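Local coordinates for magnetosome protein MamA (Magnetospirillum gryphiswaldense, PDB 3AS8) that probably serves as a tetratricopeptide-repeat scaffold on the magnetosome, recognising copies of itself to build a larger protein complex, at residues L46-G49 with I50-K54; N171-D174 with E175-A178. All coordinates share one frame; numbering follows the deposited sequence.

Contact 1 (L46-G49 with I50-K54). With SO4 (sulfate ion), chain D.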
loop_
_atom_site.group_PDB
_atom_site.type_symbol
_atom_site.label_atom_id
_atom_site.label_comp_id
_atom_site.label_asym_id
_atom_site.label_seq_id
_atom_site.Cartn_x
_atom_site.Cartn_y
_atom_site.Cartn_z
ATOM N N LEU A 46 -3.378 12.306 -8.567
ATOM C CA LEU A 46 -3.531 10.965 -8.076
ATOM C C LEU A 46 -3.475 9.918 -9.184
ATOM O O LEU A 46 -2.743 8.921 -9.071
ATOM C CB LEU A 46 -4.823 10.833 -7.366
ATOM C CG LEU A 46 -5.277 9.390 -7.074
ATOM C CD1 LEU A 46 -4.234 8.624 -6.131
ATOM C CD2 LEU A 46 -6.643 9.342 -6.440
ATOM N N HIS A 47 -4.254 10.129 -10.245
ATOM C CA HIS A 47 -4.267 9.188 -11.342
ATOM C C HIS A 47 -2.969 9.170 -12.172
ATOM O O HIS A 47 -2.492 8.103 -12.568
ATOM C CB HIS A 47 -5.577 9.358 -12.096
ATOM C CG HIS A 47 -6.740 8.833 -11.313
ATOM N ND1 HIS A 47 -7.547 9.635 -10.516
ATOM C CD2 HIS A 47 -7.134 7.556 -11.080
ATOM C CE1 HIS A 47 -8.440 8.871 -9.900
ATOM N NE2 HIS A 47 -8.219 7.613 -10.230
ATOM N N LEU A 48 -2.348 10.329 -12.379
ATOM C CA LEU A 48 -1.089 10.353 -13.090
ATOM C C LEU A 48 0.050 9.787 -12.244
ATOM O O LEU A 48 0.995 9.197 -12.772
ATOM C CB LEU A 48 -0.752 11.784 -13.546
ATOM C CG LEU A 48 0.576 12.059 -14.261
ATOM C CD1 LEU A 48 0.804 11.207 -15.605
ATOM C CD2 LEU A 48 0.526 13.592 -14.585
ATOM N N GLY A 49 0.007 10.061 -10.950
ATOM C CA GLY A 49 0.919 9.435 -9.965
ATOM C C GLY A 49 0.842 7.918 -10.073
ATOM O O GLY A 49 1.853 7.294 -10.243
ATOM N N ILE A 50 -0.353 7.364 -9.968
ATOM C CA ILE A 50 -0.613 5.900 -10.124
ATOM C C ILE A 50 -0.040 5.408 -11.437
ATOM O O ILE A 50 0.739 4.473 -11.482
ATOM C CB ILE A 50 -2.120 5.601 -9.999
ATOM C CG1 ILE A 50 -2.612 5.693 -8.551
ATOM C CG2 ILE A 50 -2.566 4.138 -10.515
ATOM C CD1 ILE A 50 -4.179 5.365 -8.434
ATOM N N ALA A 51 -0.367 6.104 -12.508
ATOM C CA ALA A 51 0.103 5.767 -13.863
ATOM C C ALA A 51 1.612 5.820 -14.022
ATOM O O ALA A 51 2.181 4.939 -14.681
ATOM C CB ALA A 51 -0.600 6.669 -14.929
ATOM N N TYR A 52 2.264 6.841 -13.448
ATOM C CA TYR A 52 3.727 6.918 -13.456
ATOM C C TYR A 52 4.390 5.780 -12.668
ATOM O O TYR A 52 5.344 5.185 -13.190
ATOM C CB TYR A 52 4.261 8.240 -12.893
ATOM C CG TYR A 52 4.282 9.417 -13.835
ATOM C CD1 TYR A 52 4.615 9.280 -15.155
ATOM C CD2 TYR A 52 4.021 10.710 -13.347
ATOM C CE1 TYR A 52 4.703 10.385 -16.014
ATOM C CE2 TYR A 52 4.065 11.833 -14.195
ATOM C CZ TYR A 52 4.404 11.665 -15.534
ATOM O OH TYR A 52 4.449 12.760 -16.367
ATOM N N VAL A 53 3.817 5.398 -11.521
ATOM C CA VAL A 53 4.385 4.260 -10.795
ATOM C C VAL A 53 4.241 2.937 -11.590
ATOM O O VAL A 53 5.150 2.110 -11.588
ATOM C CB VAL A 53 3.749 4.099 -9.404
ATOM C CG1 VAL A 53 4.228 2.779 -8.695
ATOM C CG2 VAL A 53 4.113 5.362 -8.545
ATOM N N LYS A 54 3.106 2.757 -12.224
ATOM C CA LYS A 54 2.790 1.541 -12.970
ATOM C C LYS A 54 3.700 1.423 -14.182
ATOM O O LYS A 54 4.056 0.337 -14.579
ATOM C CB LYS A 54 1.281 1.547 -13.409
ATOM C CG LYS A 54 0.246 1.189 -12.296
ATOM C CD LYS A 54 0.363 -0.291 -11.786
ATOM C CE LYS A 54 -0.653 -0.592 -10.670
ATOM N NZ LYS A 54 -0.632 -2.096 -10.310
HETATM S S SO4 D . -1.409 -4.304 -13.616
HETATM O O1 SO4 D . -1.963 -4.312 -14.972
HETATM O O2 SO4 D . -0.629 -5.537 -13.461
HETATM O O3 SO4 D . -0.507 -3.168 -13.415
HETATM O O4 SO4 D . -2.487 -4.198 -12.622
#
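Leu48 reaches along helix 42-54 to lay one of its methyls over a face of the Tyr52 ring, one turn further on. With chi1 at 177°, CG of Leu48 stands opposite the backbone N and the isobutyl group swings toward the carbonyl end, where the phenol crosses it. Leu48 CD1 sits 3.7 Å from the centroid of the Tyr52 ring, 17° off its normal, a CH-pi contact displaced somewhat toward the rim; Leu48 CG approaches the same ring at Tyr52 CE2, 3.5 Å away. Leu48 CG and CD1 between them touch the ring from Tyr52 CD2 to Tyr52 OH. Tetratricopeptide repeats stack antiparallel helices, and here the i to i+4 pair on helix 42-54 turns its apolar side to the helices packed around it. Helix 58-71 meets the pair through Leu64, helix 24-31 touches the ring through Val28, and Tyr52 OH is hydrogen-bonded to Glu32. A serine in place of the tyrosine would probably leave Leu48 CD1 without the aromatic face it packs on, open a gap toward Leu64 and deprive Glu32 of its hydroxyl partner. A second pair, Leu46 and Ile50, behaves differently: the two side chains run side by side in the same direction, Leu46 CD1 lying 4.0 Å from Ile50 CD1, and Val81 of helix 76-88 touches both. Beneath the pairs run regular helical bonds, among them Tyr52 N to Leu48 O at 2.8 Å. At the exposed end, Lys54 NZ makes a weak hydrogen bond of 3.3 Å to O3 of a sulfate, probably from the crystallisation liquor.

Contact 2 (N171-D174 with E175-A178)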
loop_
_atom_site.group_PDB
_atom_site.type_symbol
_atom_site.label_atom_id
_atom_site.label_comp_id
_atom_site.label_asym_id
_atom_site.label_seq_id
_atom_site.Cartn_x
_atom_site.Cartn_y
_atom_site.Cartn_z
ATOM N N ASN A 171 3.174 -23.073 9.298
ATOM C CA ASN A 171 3.411 -24.256 8.467
ATOM C C ASN A 171 2.091 -25.009 8.255
ATOM O O ASN A 171 1.851 -25.509 7.177
ATOM C CB ASN A 171 4.465 -25.234 9.087
ATOM C CG ASN A 171 5.854 -24.635 9.171
ATOM O OD1 ASN A 171 6.200 -23.748 8.399
ATOM N ND2 ASN A 171 6.644 -25.105 10.090
ATOM N N GLU A 172 1.295 -25.172 9.309
ATOM C CA GLU A 172 -0.023 -25.834 9.199
ATOM C C GLU A 172 -0.915 -25.100 8.179
ATOM O O GLU A 172 -1.487 -25.718 7.289
ATOM C CB GLU A 172 -0.648 -25.957 10.582
ATOM C CG GLU A 172 -2.068 -26.455 10.696
ATOM C CD GLU A 172 -2.498 -26.629 12.189
ATOM O OE1 GLU A 172 -2.463 -25.629 12.940
ATOM O OE2 GLU A 172 -2.831 -27.778 12.610
ATOM N N LEU A 173 -0.965 -23.768 8.281
ATOM C CA LEU A 173 -1.754 -22.979 7.353
ATOM C C LEU A 173 -1.267 -22.976 5.891
ATOM O O LEU A 173 -2.103 -22.954 4.964
ATOM C CB LEU A 173 -1.900 -21.521 7.873
ATOM C CG LEU A 173 -2.641 -21.373 9.209
ATOM C CD1 LEU A 173 -2.565 -19.891 9.735
ATOM C CD2 LEU A 173 -4.085 -21.840 9.084
ATOM N N ASP A 174 0.058 -22.925 5.680
ATOM C CA ASP A 174 0.641 -22.929 4.331
ATOM C C ASP A 174 0.387 -24.243 3.595
ATOM O O ASP A 174 0.244 -24.269 2.354
ATOM C CB ASP A 174 2.161 -22.683 4.386
ATOM C CG ASP A 174 2.518 -21.213 4.575
ATOM O OD1 ASP A 174 1.654 -20.294 4.559
ATOM O OD2 ASP A 174 3.709 -20.956 4.751
ATOM N N GLU A 175 0.362 -25.324 4.358
ATOM C CA GLU A 175 -0.062 -26.626 3.849
ATOM C C GLU A 175 -1.551 -26.617 3.391
ATOM O O GLU A 175 -1.874 -27.056 2.270
ATOM C CB GLU A 175 0.178 -27.678 4.934
ATOM C CG GLU A 175 -0.236 -29.078 4.555
ATOM C CD GLU A 175 0.472 -30.126 5.404
ATOM O OE1 GLU A 175 1.723 -30.191 5.354
ATOM O OE2 GLU A 175 -0.227 -30.893 6.113
ATOM N N ARG A 176 -2.469 -26.159 4.234
ATOM C CA ARG A 176 -3.860 -25.987 3.804
ATOM C C ARG A 176 -3.924 -25.139 2.507
ATOM O O ARG A 176 -4.437 -25.605 1.501
ATOM C CB ARG A 176 -4.737 -25.365 4.913
ATOM C CG ARG A 176 -4.530 -25.947 6.329
ATOM C CD ARG A 176 -5.812 -26.185 7.120
ATOM N NE ARG A 176 -6.351 -25.015 7.827
ATOM C CZ ARG A 176 -6.314 -24.824 9.154
ATOM N NH1 ARG A 176 -6.851 -23.734 9.681
ATOM N NH2 ARG A 176 -5.744 -25.703 9.955
ATOM N N SER A 177 -3.368 -23.911 2.543
ATOM C CA SER A 177 -3.437 -22.899 1.430
ATOM C C SER A 177 -2.865 -23.220 0.010
ATOM O O SER A 177 -3.616 -23.271 -0.988
ATOM C CB SER A 177 -2.758 -21.592 1.888
ATOM O OG SER A 177 -3.515 -20.995 2.932
ATOM N N ALA A 178 -1.533 -23.342 -0.101
ATOM C CA ALA A 178 -0.870 -23.629 -1.403
ATOM C C ALA A 178 -1.326 -24.935 -2.055
ATOM O O ALA A 178 -1.233 -25.077 -3.291
ATOM C CB ALA A 178 0.639 -23.659 -1.264
HETATM O O HOH W 1 -4.505 -21.491 5.182
HETATM O O HOH W 2 -1.199 -19.613 4.395
#
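Leu173 and Arg176, three residues apart on helix 160-183, make the closest side-chain packing here. Leu173 CD2 lies over one face of the guanidinium, 3.4 Å above its plane but shifted toward the rim, so that it stands nearest Arg176 NH1, also at 3.4 Å. The arginine gets there by folding back: its chain bends at chi2 and again at chi3 (-84°), which carries the flat group over the leucine methyl. This describes one of two deposited conformers, so this packing is one of two alternatives and may not always be in place. Arg176 NH1 also has a weak hydrogen bond to Asn142. Glu172 runs beside the arginine in the same direction, yet the two do not form a salt bridge. Glu172 OE1 stays 4.4 Å from Arg176 NH2 and well out of the guanidinium plane, with the carboxylate turned 45° against it; the same oxygen is engaged in a salt bridge with Lys169. In this tetratricopeptide-repeat chain helix 160-183 is the last helix, and Arg148 of the preceding helix 144-156 reaches across to Asn171 OD1 by a hydrogen bond and to Asp174 OD2 by a long, weak ion pair. The Ser177 flank is watery where the leucine flank is packed. One water gives a hydrogen bond of 2.8 Å to Leu173 O and accepts one from Ser177 OG; another donates to both Asp174 OD1, at 2.9 Å, and Ser177 OG. The serine hydroxyl is therefore gripped by two waters, and Leu173 O, already holding Ser177 N at 2.9 Å with an N-H...O angle of 172°, serves the first of them too. Glu175, by contrast, extends its carboxylate away from residues 171-174 into an exposed position.

In the fold
Contacts 1 and 2 are two short-range neighbourhoods along single helices, with i to i+4 pairs in contact 1 and an i to i+3 pair closest in contact 2, set on opposite sides of the chain's centre in different parts of the repeat array. Their own centres are 35 Å apart and their nearest atoms about 23 Å, so neither touches the other. Contact 1 lies about 14 Å from the chain's centre, largely buried among neighbouring helices; contact 2, about 25 Å out on the last helix, is mostly at the surface. The comparison sets aromatic and aliphatic packing inside the array against a hydrated, charged surface near its end. The sulfate is only weakly held, at the edge of contact 1.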